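Local coordinates for extracellular solute-binding protein, family 5 (Chelativorans sp., PDB 6WM6) that binds EDTA and related aminopolycarboxylates in the periplasm, probably as the solute-binding component of an ABC transporter, at residues W306-L311 with D455-Y460; F411-P416 with L438-N443; N482-N487 with A522-I527; A338-P343 with N419-L424. All blocks are in the same frame, centred on the assembly; numbering follows the deposited sequence.

Contact 1 opens first, at strand 305-311, and closes after contacts 2 and 4, when strand 456-462 pairs with it after 143 residues. Contacts 4 and 2 are nested in that loop. Contact 4 opens at the end of helix 333-340 and closes on helix 416-429. Contact 2 opens just before that helix and closes after it, at the end of strand 436-439, so contacts 2 and 4 cross. Contact 3 follows in series: it sets the loop at 482-487 against the start of strand 524-537. That strand neighbours 305-311, and strand 407-410 pairs with both 436-439 and 456-462. Contacts 1, 2 and 3 thus all reach one mixed sheet. Contact 4 joins two helices beside it.

Contact 1: W306-L311 with D455-Y460; sequences WYFMGL and DLHLNY. With SO4 (sulfate ion), chain B.
Four backbone hydrogen bonds join strands 306-311 and 456-460, which run antiparallel. Phe-308 and Asn-459 form one hydrogen-bonded pair, with Phe-308 N to Asn-459 O at 2.9 Å. Gly-310 and His-457 form the other, and its Gly-310 N to His-457 O bond is the shortest at 2.7 Å. Each donor lies in the plane of the carbonyl it meets. CA-H...O contacts fill the steps between, such as Tyr-460 CA to Trp-306 O at 3.1 Å.

The Phe-308 ring leans over the partner strand. Its CG sits between the backbone N and the carbonyl carbon (chi1 65°). One face covers Asn-459 O, and CZ touches Asn-459 CB at 3.6 Å. Leu-311, Met-309, Leu-456 and Leu-458 share the other side of the sheet. Leu-311 CG lies alongside Leu-456 CD2 at 3.7 Å. Met-309 crosses Leu-458 obliquely, with its CB on Leu-458 CD2, and bends at its end so that CE meets Leu-456 CD2.

Asn-459 ND2 donates to His-457 NE2 at 3.0 Å, and OD1 accepts from Tyr-460 N, which fixes the amide rotation. His-457 ND1 is hydrogen-bonded to Ser-410 OG in turn. Tyr-460 OH donates to sulfate O3 at 2.7 Å; the ion, probably from the crystallisation liquor, is also hydrogen-bonded to Ala-71 N.

Helix 321-330 packs on Met-309 and Leu-311, and helix 416-429 on Leu-458. Strand 305-311 is thus flanked by 456-462 and 524-537 in a mixed sheet with helices against it, the alpha/beta core of a periplasmic binding protein lobe.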
loop_
_atom_site.group_PDB
_atom_site.type_symbol
_atom_site.label_atom_id
_atom_site.label_comp_id
_atom_site.label_asym_id
_atom_site.label_seq_id
_atom_site.Cartn_x
_atom_site.Cartn_y
_atom_site.Cartn_z
ATOM N N TRP A 306 7.044 -1.126 -3.616
ATOM C CA TRP A 306 8.340 -1.579 -4.143
ATOM C C TRP A 306 8.174 -2.214 -5.520
ATOM O O TRP A 306 7.293 -3.061 -5.715
ATOM C CB TRP A 306 9.075 -2.507 -3.173
ATOM C CG TRP A 306 8.311 -3.693 -2.665
ATOM C CD1 TRP A 306 7.419 -3.706 -1.645
ATOM C CD2 TRP A 306 8.421 -5.066 -3.111
ATOM N NE1 TRP A 306 6.938 -4.986 -1.434
ATOM C CE2 TRP A 306 7.557 -5.839 -2.312
ATOM C CE3 TRP A 306 9.168 -5.701 -4.109
ATOM C CZ2 TRP A 306 7.421 -7.228 -2.462
ATOM C CZ3 TRP A 306 9.028 -7.084 -4.251
ATOM C CH2 TRP A 306 8.176 -7.821 -3.434
ATOM N N TYR A 307 9.022 -1.792 -6.456
ATOM C CA TYR A 307 9.035 -2.352 -7.785
ATOM C C TYR A 307 9.545 -3.784 -7.749
ATOM O O TYR A 307 10.457 -4.129 -6.978
ATOM C CB TYR A 307 9.961 -1.585 -8.704
ATOM C CG TYR A 307 9.456 -0.260 -9.185
ATOM C CD1 TYR A 307 8.304 -0.175 -9.957
ATOM C CD2 TYR A 307 10.143 0.917 -8.903
ATOM C CE1 TYR A 307 7.840 1.036 -10.399
ATOM C CE2 TYR A 307 9.692 2.149 -9.381
ATOM C CZ TYR A 307 8.534 2.175 -10.129
ATOM O OH TYR A 307 8.065 3.406 -10.582
ATOM N N PHE A 308 8.983 -4.603 -8.637
ATOM C CA PHE A 308 9.404 -5.975 -8.805
ATOM C C PHE A 308 9.262 -6.342 -10.275
ATOM O O PHE A 308 8.523 -5.702 -11.042
ATOM C CB PHE A 308 8.563 -6.935 -7.955
ATOM C CG PHE A 308 7.101 -6.996 -8.352
ATOM C CD1 PHE A 308 6.698 -7.697 -9.470
ATOM C CD2 PHE A 308 6.118 -6.387 -7.572
ATOM C CE1 PHE A 308 5.340 -7.775 -9.827
ATOM C CE2 PHE A 308 4.775 -6.474 -7.927
ATOM C CZ PHE A 308 4.393 -7.160 -9.052
ATOM N N MET A 309 9.934 -7.434 -10.656
ATOM C CA MET A 309 9.631 -8.148 -11.885
ATOM C C MET A 309 9.158 -9.543 -11.500
ATOM O O MET A 309 9.898 -10.308 -10.862
ATOM C CB MET A 309 10.832 -8.263 -12.804
ATOM C CG MET A 309 10.419 -8.824 -14.164
ATOM S SD MET A 309 11.795 -9.091 -15.291
ATOM C CE MET A 309 12.666 -10.423 -14.467
ATOM N N GLY A 310 7.940 -9.885 -11.891
ATOM C CA GLY A 310 7.426 -11.218 -11.684
ATOM C C GLY A 310 7.648 -12.071 -12.924
ATOM O O GLY A 310 7.700 -11.569 -14.047
ATOM N N LEU A 311 7.795 -13.368 -12.707
ATOM C CA LEU A 311 8.110 -14.323 -13.758
ATOM C C LEU A 311 7.036 -15.407 -13.731
ATOM O O LEU A 311 6.679 -15.908 -12.667
ATOM C CB LEU A 311 9.507 -14.927 -13.566
ATOM C CG LEU A 311 10.648 -13.916 -13.507
ATOM C CD1 LEU A 311 10.895 -13.452 -12.077
ATOM C CD2 LEU A 311 11.936 -14.507 -14.091
ATOM N N ASP A 455 4.950 -13.392 -19.819
ATOM C CA ASP A 455 6.089 -14.133 -19.292
ATOM C C ASP A 455 6.790 -13.413 -18.160
ATOM O O ASP A 455 7.208 -14.056 -17.186
ATOM C CB ASP A 455 7.075 -14.403 -20.437
ATOM C CG ASP A 455 6.436 -15.129 -21.593
ATOM O OD1 ASP A 455 5.893 -16.238 -21.361
ATOM O OD2 ASP A 455 6.386 -14.595 -22.725
ATOM N N LEU A 456 6.907 -12.081 -18.267
ATOM C CA LEU A 456 7.528 -11.237 -17.261
ATOM C C LEU A 456 6.601 -10.050 -17.046
ATOM O O LEU A 456 5.914 -9.606 -17.969
ATOM C CB LEU A 456 8.887 -10.727 -17.751
ATOM C CG LEU A 456 9.915 -11.801 -18.143
ATOM C CD1 LEU A 456 11.119 -11.134 -18.834
ATOM C CD2 LEU A 456 10.373 -12.571 -16.940
ATOM N N HIS A 457 6.554 -9.549 -15.816
ATOM C CA HIS A 457 5.657 -8.431 -15.492
ATOM C C HIS A 457 6.319 -7.510 -14.476
ATOM O O HIS A 457 6.740 -7.971 -13.412
ATOM C CB HIS A 457 4.322 -8.942 -14.935
ATOM C CG HIS A 457 3.319 -7.874 -14.636
ATOM N ND1 HIS A 457 2.632 -7.215 -15.620
ATOM C CD2 HIS A 457 2.908 -7.334 -13.461
ATOM C CE1 HIS A 457 1.811 -6.333 -15.069
ATOM N NE2 HIS A 457 1.949 -6.395 -13.759
ATOM N N LEU A 458 6.423 -6.217 -14.809
ATOM C CA LEU A 458 6.964 -5.206 -13.911
ATOM C C LEU A 458 5.822 -4.433 -13.285
ATOM O O LEU A 458 4.961 -3.916 -13.985
ATOM C CB LEU A 458 7.841 -4.223 -14.687
ATOM C CG LEU A 458 9.203 -4.664 -15.147
ATOM C CD1 LEU A 458 9.731 -3.702 -16.201
ATOM C CD2 LEU A 458 10.160 -4.710 -13.972
ATOM N N ASN A 459 5.820 -4.357 -11.965
ATOM C CA ASN A 459 4.759 -3.646 -11.236
ATOM C C ASN A 459 5.310 -3.356 -9.839
ATOM O O ASN A 459 6.524 -3.421 -9.611
ATOM C CB ASN A 459 3.474 -4.499 -11.251
ATOM C CG ASN A 459 2.200 -3.689 -11.193
ATOM O OD1 ASN A 459 2.102 -2.680 -10.491
ATOM N ND2 ASN A 459 1.191 -4.150 -11.926
ATOM N N TYR A 460 4.416 -3.027 -8.905
ATOM C CA TYR A 460 4.826 -2.821 -7.525
ATOM C C TYR A 460 3.857 -3.524 -6.576
ATOM O O TYR A 460 2.677 -3.698 -6.895
ATOM C CB TYR A 460 4.945 -1.324 -7.146
ATOM C CG TYR A 460 3.630 -0.559 -7.134
ATOM C CD1 TYR A 460 2.810 -0.526 -6.000
ATOM C CD2 TYR A 460 3.189 0.115 -8.257
ATOM C CE1 TYR A 460 1.603 0.161 -6.002
ATOM C CE2 TYR A 460 1.981 0.810 -8.255
ATOM C CZ TYR A 460 1.207 0.813 -7.126
ATOM O OH TYR A 460 -0.012 1.499 -7.141
HETATM S S SO4 B . -3.194 1.655 -5.028
HETATM O O1 SO4 B . -3.554 2.392 -3.814
HETATM O O2 SO4 B . -3.522 2.464 -6.190
HETATM O O3 SO4 B . -1.735 1.357 -5.015
HETATM O O4 SO4 B . -3.952 0.410 -5.066
#

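Contact 2: F411-P416 with L438-N443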
loop_
_atom_site.group_PDB
_atom_site.type_symbol
_atom_site.label_atom_id
_atom_site.label_comp_id
_atom_site.label_asym_id
_atom_site.label_seq_id
_atom_site.Cartn_x
_atom_site.Cartn_y
_atom_site.Cartn_z
ATOM N N PHE A 411 3.711 -4.278 -18.300
ATOM C CA PHE A 411 3.778 -3.370 -17.166
ATOM C C PHE A 411 2.646 -2.362 -17.291
ATOM O O PHE A 411 2.256 -2.002 -18.403
ATOM C CB PHE A 411 5.136 -2.658 -17.104
ATOM C CG PHE A 411 5.588 -2.065 -18.403
ATOM C CD1 PHE A 411 6.292 -2.845 -19.305
ATOM C CD2 PHE A 411 5.322 -0.747 -18.716
ATOM C CE1 PHE A 411 6.723 -2.316 -20.501
ATOM C CE2 PHE A 411 5.751 -0.209 -19.927
ATOM C CZ PHE A 411 6.457 -1.000 -20.811
ATOM N N PRO A 412 2.093 -1.905 -16.173
ATOM C CA PRO A 412 0.964 -0.974 -16.220
ATOM C C PRO A 412 1.434 0.412 -16.617
ATOM O O PRO A 412 2.615 0.756 -16.455
ATOM C CB PRO A 412 0.454 -0.998 -14.771
ATOM C CG PRO A 412 1.679 -1.272 -13.950
ATOM C CD PRO A 412 2.490 -2.246 -14.793
ATOM N N PRO A 413 0.540 1.254 -17.114
ATOM C CA PRO A 413 0.918 2.637 -17.425
ATOM C C PRO A 413 0.995 3.498 -16.172
ATOM O O PRO A 413 0.522 3.127 -15.096
ATOM C CB PRO A 413 -0.212 3.111 -18.346
ATOM C CG PRO A 413 -1.390 2.289 -17.946
ATOM C CD PRO A 413 -0.853 0.945 -17.481
ATOM N N GLY A 414 1.658 4.642 -16.325
ATOM C CA GLY A 414 1.745 5.638 -15.280
ATOM C C GLY A 414 3.004 5.623 -14.445
ATOM O O GLY A 414 3.087 6.387 -13.473
ATOM N N TYR A 415 3.991 4.795 -14.787
ATOM C CA TYR A 415 5.232 4.665 -14.021
ATOM C C TYR A 415 6.395 4.719 -14.998
ATOM O O TYR A 415 6.853 3.683 -15.500
ATOM C CB TYR A 415 5.221 3.391 -13.181
ATOM C CG TYR A 415 4.125 3.455 -12.150
ATOM C CD1 TYR A 415 4.358 4.034 -10.906
ATOM C CD2 TYR A 415 2.845 3.020 -12.442
ATOM C CE1 TYR A 415 3.355 4.142 -9.974
ATOM C CE2 TYR A 415 1.830 3.129 -11.511
ATOM C CZ TYR A 415 2.099 3.687 -10.278
ATOM O OH TYR A 415 1.093 3.798 -9.338
ATOM N N PRO A 416 6.902 5.918 -15.289
ATOM C CA PRO A 416 8.024 6.029 -16.243
ATOM C C PRO A 416 9.215 5.163 -15.874
ATOM O O PRO A 416 9.899 4.633 -16.759
ATOM C CB PRO A 416 8.362 7.527 -16.217
ATOM C CG PRO A 416 7.120 8.200 -15.739
ATOM C CD PRO A 416 6.428 7.239 -14.822
ATOM N N LEU A 438 7.608 -5.567 -25.457
ATOM C CA LEU A 438 7.203 -4.723 -24.341
ATOM C C LEU A 438 5.736 -4.352 -24.516
ATOM O O LEU A 438 5.354 -3.810 -25.553
ATOM C CB LEU A 438 8.075 -3.471 -24.275
ATOM C CG LEU A 438 9.573 -3.747 -24.097
ATOM C CD1 LEU A 438 10.345 -2.451 -23.880
ATOM C CD2 LEU A 438 9.842 -4.720 -22.957
ATOM N N LEU A 439 4.917 -4.669 -23.508
ATOM C CA LEU A 439 3.469 -4.534 -23.584
ATOM C C LEU A 439 2.938 -3.716 -22.424
ATOM O O LEU A 439 3.349 -3.905 -21.276
ATOM C CB LEU A 439 2.804 -5.916 -23.596
ATOM C CG LEU A 439 3.339 -6.839 -24.687
ATOM C CD1 LEU A 439 2.957 -8.281 -24.385
ATOM C CD2 LEU A 439 2.839 -6.441 -26.070
ATOM N N THR A 440 1.997 -2.827 -22.709
ATOM C CA THR A 440 1.466 -1.958 -21.661
ATOM C C THR A 440 0.028 -1.591 -22.019
ATOM O O THR A 440 -0.639 -2.314 -22.765
ATOM C CB THR A 440 2.425 -0.777 -21.433
ATOM O OG1 THR A 440 2.026 -0.022 -20.269
ATOM C CG2 THR A 440 2.460 0.133 -22.658
ATOM N N GLY A 441 -0.456 -0.509 -21.437
ATOM C CA GLY A 441 -1.839 -0.098 -21.614
ATOM C C GLY A 441 -2.726 -0.559 -20.471
ATOM O O GLY A 441 -2.279 -1.215 -19.527
ATOM N N PRO A 442 -4.017 -0.232 -20.543
ATOM C CA PRO A 442 -4.914 -0.546 -19.420
ATOM C C PRO A 442 -5.151 -2.027 -19.200
ATOM O O PRO A 442 -5.565 -2.411 -18.100
ATOM C CB PRO A 442 -6.221 0.167 -19.802
ATOM C CG PRO A 442 -6.187 0.190 -21.301
ATOM C CD PRO A 442 -4.734 0.406 -21.665
ATOM N N ASN A 443 -4.926 -2.872 -20.203
ATOM C CA ASN A 443 -5.067 -4.310 -20.029
ATOM C C ASN A 443 -3.803 -4.968 -19.478
ATOM O O ASN A 443 -3.792 -6.186 -19.280
ATOM C CB ASN A 443 -5.460 -4.976 -21.356
ATOM C CG ASN A 443 -6.912 -4.720 -21.730
ATOM O OD1 ASN A 443 -7.802 -4.767 -20.881
ATOM N ND2 ASN A 443 -7.153 -4.449 -23.005
#
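The Phe-411 ring has Leu-439 O and Thr-440 CB over one face and Leu-438 CB at its edge. The carbonyl oxygen is offset toward the rim. Thr-440 CB makes a CH-pi contact, 4.1 Å from the centroid of the Phe-411 ring. At the edge, Phe-411 CE1 meets Leu-438 CB at 4.2 Å. Phe-411 CG lies in the crowded position between the backbone N and the carbonyl carbon (chi1 48°), which turns the ring toward 438-440.

The setting is a beta-alpha-beta unit: strand 407-410, helix 416-429 and strand 436-439, with the two strands parallel neighbours. The contact joins the chain just past strand 407-410 to the end of strand 436-439 and the residues after it. Phe-411 N donates to Leu-439 O at 3.0 Å, nearly along the C=O axis. Leu-439 is also hydrogen-bonded to Leu-409 through the backbone, so this bond continues the ladder one step beyond the end of strand 407-410. The helix covers the apolar side, where Ala-422 packs on both Phe-411 and Leu-438.

Thr-440 holds OG1 anti to its backbone N (chi1 -171°). From there OG1 donates to Phe-411 O at 2.7 Å, approaching from above the carbonyl plane. One threonine thus grips the same residue twice, by its hydroxyl at the backbone and by its CB on the ring.

Beyond it both segments are more exposed. Gly-441 has positive phi, and a CB there would clash with Pro-442 CD. At the far end of the contact, Pro-413 CD rests on Gly-441 O at 3.3 Å.

Contact 3: N482-N487 with A522-I527; sequences NYFGFN and AALFPI
Segment 482-487 is a loop between helices 467-474 and 489-499, and it turns at Gly-485 with positive phi. Segment 522-527 leaves helix 504-521 at Ala-522, also with positive phi, and enters strand 524-537. The backbones come nearest at Phe-484 CA and Ala-523 CA, 5.9 Å apart.

Asn-482 braces the loop from within. Its OD1 accepts from Phe-486 N at 3.0 Å, on a lone pair, and its ND2 donates to Phe-486 O at 2.9 Å. This presents two phenylalanines to the helix-to-strand junction. Phe-484 CB sits on Ala-523 O at 3.4 Å. Phe-484 CD2 lies 4.0 Å from Leu-524 CD1, while Tyr-483 CB lies over the centre of the Phe-484 ring. Phe-486 has Ala-523 CB over one face and Leu-524 CB at its edge, 3.9 Å from Phe-486 CZ. An alanine in place of Phe-484 would keep CB on Ala-523 but lose the ring, and so would probably leave Leu-524 CD1 less well packed.

Phe-475 meets Phe-486 edge-to-face, and Tyr-521 adds a further ring. The result is a buried cluster of aromatic rings, where a loop between helices packs against a helix-to-strand junction in the alpha/beta lobe of this solute-binding protein.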
loop_
_atom_site.group_PDB
_atom_site.type_symbol
_atom_site.label_atom_id
_atom_site.label_comp_id
_atom_site.label_asym_id
_atom_site.label_seq_id
_atom_site.Cartn_x
_atom_site.Cartn_y
_atom_site.Cartn_z
ATOM N N ASN A 482 -1.201 -13.951 -5.839
ATOM C CA ASN A 482 -0.153 -14.930 -6.180
ATOM C C ASN A 482 -0.150 -15.080 -7.699
ATOM O O ASN A 482 -0.554 -16.095 -8.268
ATOM C CB ASN A 482 -0.362 -16.276 -5.499
ATOM C CG ASN A 482 0.777 -17.252 -5.736
ATOM O OD1 ASN A 482 1.778 -16.952 -6.397
ATOM N ND2 ASN A 482 0.636 -18.439 -5.170
ATOM N N TYR A 483 0.320 -14.029 -8.366
ATOM C CA TYR A 483 0.291 -13.979 -9.825
ATOM C C TYR A 483 1.341 -14.847 -10.487
ATOM O O TYR A 483 1.174 -15.233 -11.640
ATOM C CB TYR A 483 0.535 -12.539 -10.279
ATOM C CG TYR A 483 -0.411 -11.522 -9.700
ATOM C CD1 TYR A 483 -1.759 -11.577 -10.002
ATOM C CD2 TYR A 483 0.036 -10.511 -8.876
ATOM C CE1 TYR A 483 -2.648 -10.644 -9.490
ATOM C CE2 TYR A 483 -0.851 -9.568 -8.350
ATOM C CZ TYR A 483 -2.186 -9.657 -8.667
ATOM O OH TYR A 483 -3.095 -8.738 -8.159
ATOM N N PHE A 484 2.422 -15.157 -9.782
ATOM C CA PHE A 484 3.606 -15.748 -10.402
ATOM C C PHE A 484 3.797 -17.205 -10.035
ATOM O O PHE A 484 4.768 -17.816 -10.477
ATOM C CB PHE A 484 4.819 -14.861 -10.111
ATOM C CG PHE A 484 4.511 -13.416 -10.418
ATOM C CD1 PHE A 484 4.166 -13.064 -11.694
ATOM C CD2 PHE A 484 4.471 -12.464 -9.417
ATOM C CE1 PHE A 484 3.800 -11.768 -12.006
ATOM C CE2 PHE A 484 4.128 -11.144 -9.710
ATOM C CZ PHE A 484 3.775 -10.812 -11.026
ATOM N N GLY A 485 2.858 -17.790 -9.290
ATOM C CA GLY A 485 2.780 -19.230 -9.190
ATOM C C GLY A 485 3.552 -19.884 -8.064
ATOM O O GLY A 485 3.951 -21.036 -8.204
ATOM N N PHE A 486 3.755 -19.192 -6.943
ATOM C CA PHE A 486 4.327 -19.854 -5.774
ATOM C C PHE A 486 3.393 -20.979 -5.363
ATOM O O PHE A 486 2.163 -20.842 -5.391
ATOM C CB PHE A 486 4.559 -18.868 -4.628
ATOM C CG PHE A 486 5.672 -17.887 -4.903
ATOM C CD1 PHE A 486 6.994 -18.231 -4.686
ATOM C CD2 PHE A 486 5.383 -16.644 -5.406
ATOM C CE1 PHE A 486 8.016 -17.339 -4.964
ATOM C CE2 PHE A 486 6.389 -15.745 -5.687
ATOM C CZ PHE A 486 7.711 -16.107 -5.466
ATOM N N ASN A 487 3.982 -22.128 -5.055
ATOM C CA ASN A 487 3.210 -23.335 -4.773
ATOM C C ASN A 487 4.054 -24.218 -3.879
ATOM O O ASN A 487 4.726 -25.150 -4.352
ATOM C CB ASN A 487 2.798 -24.027 -6.074
ATOM C CG ASN A 487 1.961 -25.266 -5.823
ATOM O OD1 ASN A 487 1.720 -25.638 -4.680
ATOM N ND2 ASN A 487 1.518 -25.910 -6.894
ATOM N N ALA A 522 12.615 -18.174 -7.585
ATOM C CA ALA A 522 12.954 -17.239 -8.653
ATOM C C ALA A 522 11.761 -16.851 -9.522
ATOM O O ALA A 522 11.890 -16.671 -10.734
ATOM C CB ALA A 522 14.108 -17.770 -9.511
ATOM N N ALA A 523 10.586 -16.697 -8.912
ATOM C CA ALA A 523 9.404 -16.196 -9.601
ATOM C C ALA A 523 9.105 -14.729 -9.303
ATOM O O ALA A 523 8.187 -14.150 -9.909
ATOM C CB ALA A 523 8.173 -17.060 -9.280
ATOM N N LEU A 524 9.858 -14.109 -8.410
ATOM C CA LEU A 524 9.613 -12.711 -8.029
ATOM C C LEU A 524 10.953 -12.060 -7.706
ATOM O O LEU A 524 11.670 -12.494 -6.788
ATOM C CB LEU A 524 8.641 -12.633 -6.852
ATOM C CG LEU A 524 8.184 -11.238 -6.448
ATOM C CD1 LEU A 524 7.441 -10.566 -7.567
ATOM C CD2 LEU A 524 7.288 -11.356 -5.206
ATOM N N PHE A 525 11.299 -11.039 -8.482
ATOM C CA PHE A 525 12.580 -10.331 -8.373
ATOM C C PHE A 525 12.340 -8.930 -7.842
ATOM O O PHE A 525 11.755 -8.104 -8.548
ATOM C CB PHE A 525 13.198 -10.273 -9.775
ATOM C CG PHE A 525 14.517 -9.538 -9.869
ATOM C CD1 PHE A 525 15.707 -10.135 -9.484
ATOM C CD2 PHE A 525 14.576 -8.271 -10.423
ATOM C CE1 PHE A 525 16.914 -9.481 -9.630
ATOM C CE2 PHE A 525 15.786 -7.598 -10.533
ATOM C CZ PHE A 525 16.961 -8.209 -10.146
ATOM N N PRO A 526 12.728 -8.653 -6.605
ATOM C CA PRO A 526 12.542 -7.304 -6.058
ATOM C C PRO A 526 13.581 -6.360 -6.627
ATOM O O PRO A 526 14.719 -6.757 -6.898
ATOM C CB PRO A 526 12.751 -7.510 -4.550
ATOM C CG PRO A 526 13.779 -8.651 -4.467
ATOM C CD PRO A 526 13.498 -9.529 -5.690
ATOM N N ILE A 527 13.189 -5.091 -6.780
ATOM C CA ILE A 527 14.039 -4.073 -7.410
ATOM C C ILE A 527 14.380 -2.986 -6.385
ATOM O O ILE A 527 15.450 -3.009 -5.777
ATOM C CB ILE A 527 13.405 -3.573 -8.714
ATOM C CG1 ILE A 527 13.214 -4.744 -9.699
ATOM C CG2 ILE A 527 14.272 -2.501 -9.354
ATOM C CD1 ILE A 527 12.368 -4.427 -10.924
#

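Contact 4: A338-P343 with N419-L424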
loop_
_atom_site.group_PDB
_atom_site.type_symbol
_atom_site.label_atom_id
_atom_site.label_comp_id
_atom_site.label_asym_id
_atom_site.label_seq_id
_atom_site.Cartn_x
_atom_site.Cartn_y
_atom_site.Cartn_z
ATOM N N ALA A 338 21.209 2.648 -11.108
ATOM C CA ALA A 338 22.057 3.759 -11.530
ATOM C C ALA A 338 21.416 4.581 -12.635
ATOM O O ALA A 338 21.612 5.810 -12.692
ATOM C CB ALA A 338 23.413 3.242 -12.020
ATOM N N LYS A 339 20.641 3.943 -13.509
ATOM C CA LYS A 339 20.037 4.644 -14.630
ATOM C C LYS A 339 18.692 5.272 -14.313
ATOM O O LYS A 339 18.296 6.241 -14.972
ATOM C CB LYS A 339 19.852 3.673 -15.808
ATOM C CG LYS A 339 21.128 3.087 -16.371
ATOM C CD LYS A 339 21.738 3.998 -17.412
ATOM C CE LYS A 339 22.890 3.310 -18.144
ATOM N NZ LYS A 339 24.053 3.054 -17.252
ATOM N N THR A 340 17.955 4.762 -13.322
ATOM C CA THR A 340 16.583 5.166 -13.105
ATOM C C THR A 340 16.311 5.855 -11.774
ATOM O O THR A 340 15.268 6.506 -11.643
ATOM C CB THR A 340 15.629 3.957 -13.215
ATOM O OG1 THR A 340 15.986 2.988 -12.213
ATOM C CG2 THR A 340 15.717 3.323 -14.584
ATOM N N ALA A 341 17.163 5.676 -10.776
ATOM C CA ALA A 341 16.977 6.281 -9.460
ATOM C C ALA A 341 18.159 7.148 -9.065
ATOM O O ALA A 341 17.964 8.298 -8.635
ATOM C CB ALA A 341 16.756 5.191 -8.394
ATOM N N ASP A 342 19.380 6.636 -9.202
ATOM C CA ASP A 342 20.542 7.327 -8.659
ATOM C C ASP A 342 20.748 8.740 -9.213
ATOM O O ASP A 342 21.352 9.558 -8.495
ATOM C CB ASP A 342 21.827 6.510 -8.864
ATOM C CG ASP A 342 21.832 5.173 -8.118
ATOM O OD1 ASP A 342 20.957 4.951 -7.255
ATOM O OD2 ASP A 342 22.740 4.368 -8.408
ATOM N N PRO A 343 20.325 9.085 -10.430
ATOM C CA PRO A 343 20.590 10.452 -10.909
ATOM C C PRO A 343 19.894 11.534 -10.102
ATOM O O PRO A 343 20.356 12.682 -10.122
ATOM C CB PRO A 343 20.092 10.421 -12.359
ATOM C CG PRO A 343 20.257 9.005 -12.772
ATOM C CD PRO A 343 19.851 8.215 -11.525
ATOM N N ASN A 419 8.797 1.713 -17.397
ATOM C CA ASN A 419 9.066 1.675 -18.831
ATOM C C ASN A 419 10.569 1.633 -19.093
ATOM O O ASN A 419 11.053 0.830 -19.896
ATOM C CB ASN A 419 8.436 2.894 -19.509
ATOM C CG ASN A 419 8.315 2.727 -21.011
ATOM O OD1 ASN A 419 9.162 2.111 -21.652
ATOM N ND2 ASN A 419 7.247 3.272 -21.578
ATOM N N ASP A 420 11.325 2.486 -18.399
ATOM C CA ASP A 420 12.773 2.512 -18.585
ATOM C C ASP A 420 13.406 1.199 -18.150
ATOM O O ASP A 420 14.317 0.688 -18.806
ATOM C CB ASP A 420 13.376 3.685 -17.800
ATOM C CG ASP A 420 12.912 5.039 -18.303
ATOM O OD1 ASP A 420 12.501 5.133 -19.475
ATOM O OD2 ASP A 420 12.968 6.014 -17.525
ATOM N N MET A 421 12.934 0.627 -17.048
ATOM C CA MET A 421 13.519 -0.624 -16.587
ATOM C C MET A 421 13.214 -1.775 -17.536
ATOM O O MET A 421 14.047 -2.661 -17.706
ATOM C CB MET A 421 13.111 -0.906 -15.131
ATOM C CG MET A 421 13.857 0.028 -14.150
ATOM S SD MET A 421 13.727 -0.397 -12.393
ATOM C CE MET A 421 11.931 -0.615 -12.387
ATOM N N ALA A 422 12.037 -1.776 -18.162
ATOM C CA ALA A 422 11.721 -2.840 -19.102
ATOM C C ALA A 422 12.694 -2.826 -20.271
ATOM O O ALA A 422 13.128 -3.884 -20.747
ATOM C CB ALA A 422 10.282 -2.673 -19.612
ATOM N N ARG A 423 13.053 -1.630 -20.754
ATOM C CA ARG A 423 14.022 -1.546 -21.843
ATOM C C ARG A 423 15.408 -1.981 -21.383
ATOM O O ARG A 423 16.133 -2.657 -22.115
ATOM C CB ARG A 423 14.060 -0.123 -22.395
ATOM C CG ARG A 423 12.779 0.295 -23.099
ATOM C CD ARG A 423 12.931 1.669 -23.730
ATOM N NE ARG A 423 11.724 2.085 -24.440
ATOM C CZ ARG A 423 11.432 1.746 -25.694
ATOM N NH1 ARG A 423 10.310 2.180 -26.250
ATOM N NH2 ARG A 423 12.254 0.970 -26.391
ATOM N N LEU A 424 15.802 -1.577 -20.171
ATOM C CA LEU A 424 17.101 -2.006 -19.658
ATOM C C LEU A 424 17.174 -3.517 -19.491
ATOM O O LEU A 424 18.189 -4.143 -19.843
ATOM C CB LEU A 424 17.366 -1.315 -18.324
ATOM C CG LEU A 424 17.628 0.188 -18.464
ATOM C CD1 LEU A 424 17.566 0.890 -17.119
ATOM C CD2 LEU A 424 18.987 0.387 -19.126
#
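The last turn of helix 333-340 packs against helix 416-429, a helix-helix contact beside the mixed sheet of the lobe. Thr-340 carries it. Its CG2 is anti to the carbonyl carbon and points at the partner helix, while OG1 sits between the backbone N and the carbonyl carbon (chi1 61°). The methyl touches three residues of 419-424. Thr-340 CG2 is 3.8 Å from Met-421 CG, the two side chains crossing at about a right angle. The same CG2 lies 4.0 Å from Asp-420 CB and also touches Leu-424 CD1. Thr-340 OG1 is hydrogen-bonded to Leu-336 O and Tyr-528 OH, which fixes the side-chain rotation. An alanine at Thr-340 would remove the methyl and the hydroxyl, and would probably weaken both the helix contact and the tie to Tyr-528.

Met-421, deposited in two conformers, is extended to SD and then bends (chi3 -48°). It reaches Ile-527 and Tyr-528 on strand 524-537. Lys-339 bends at chi2, and NZ turns back to a salt bridge with Asp-335 of its own helix. This leaves the base of the chain for the contact. Leu-424 has CG anti to its carbonyl carbon, and its CD1 lies 3.8 Å from Lys-339 CB.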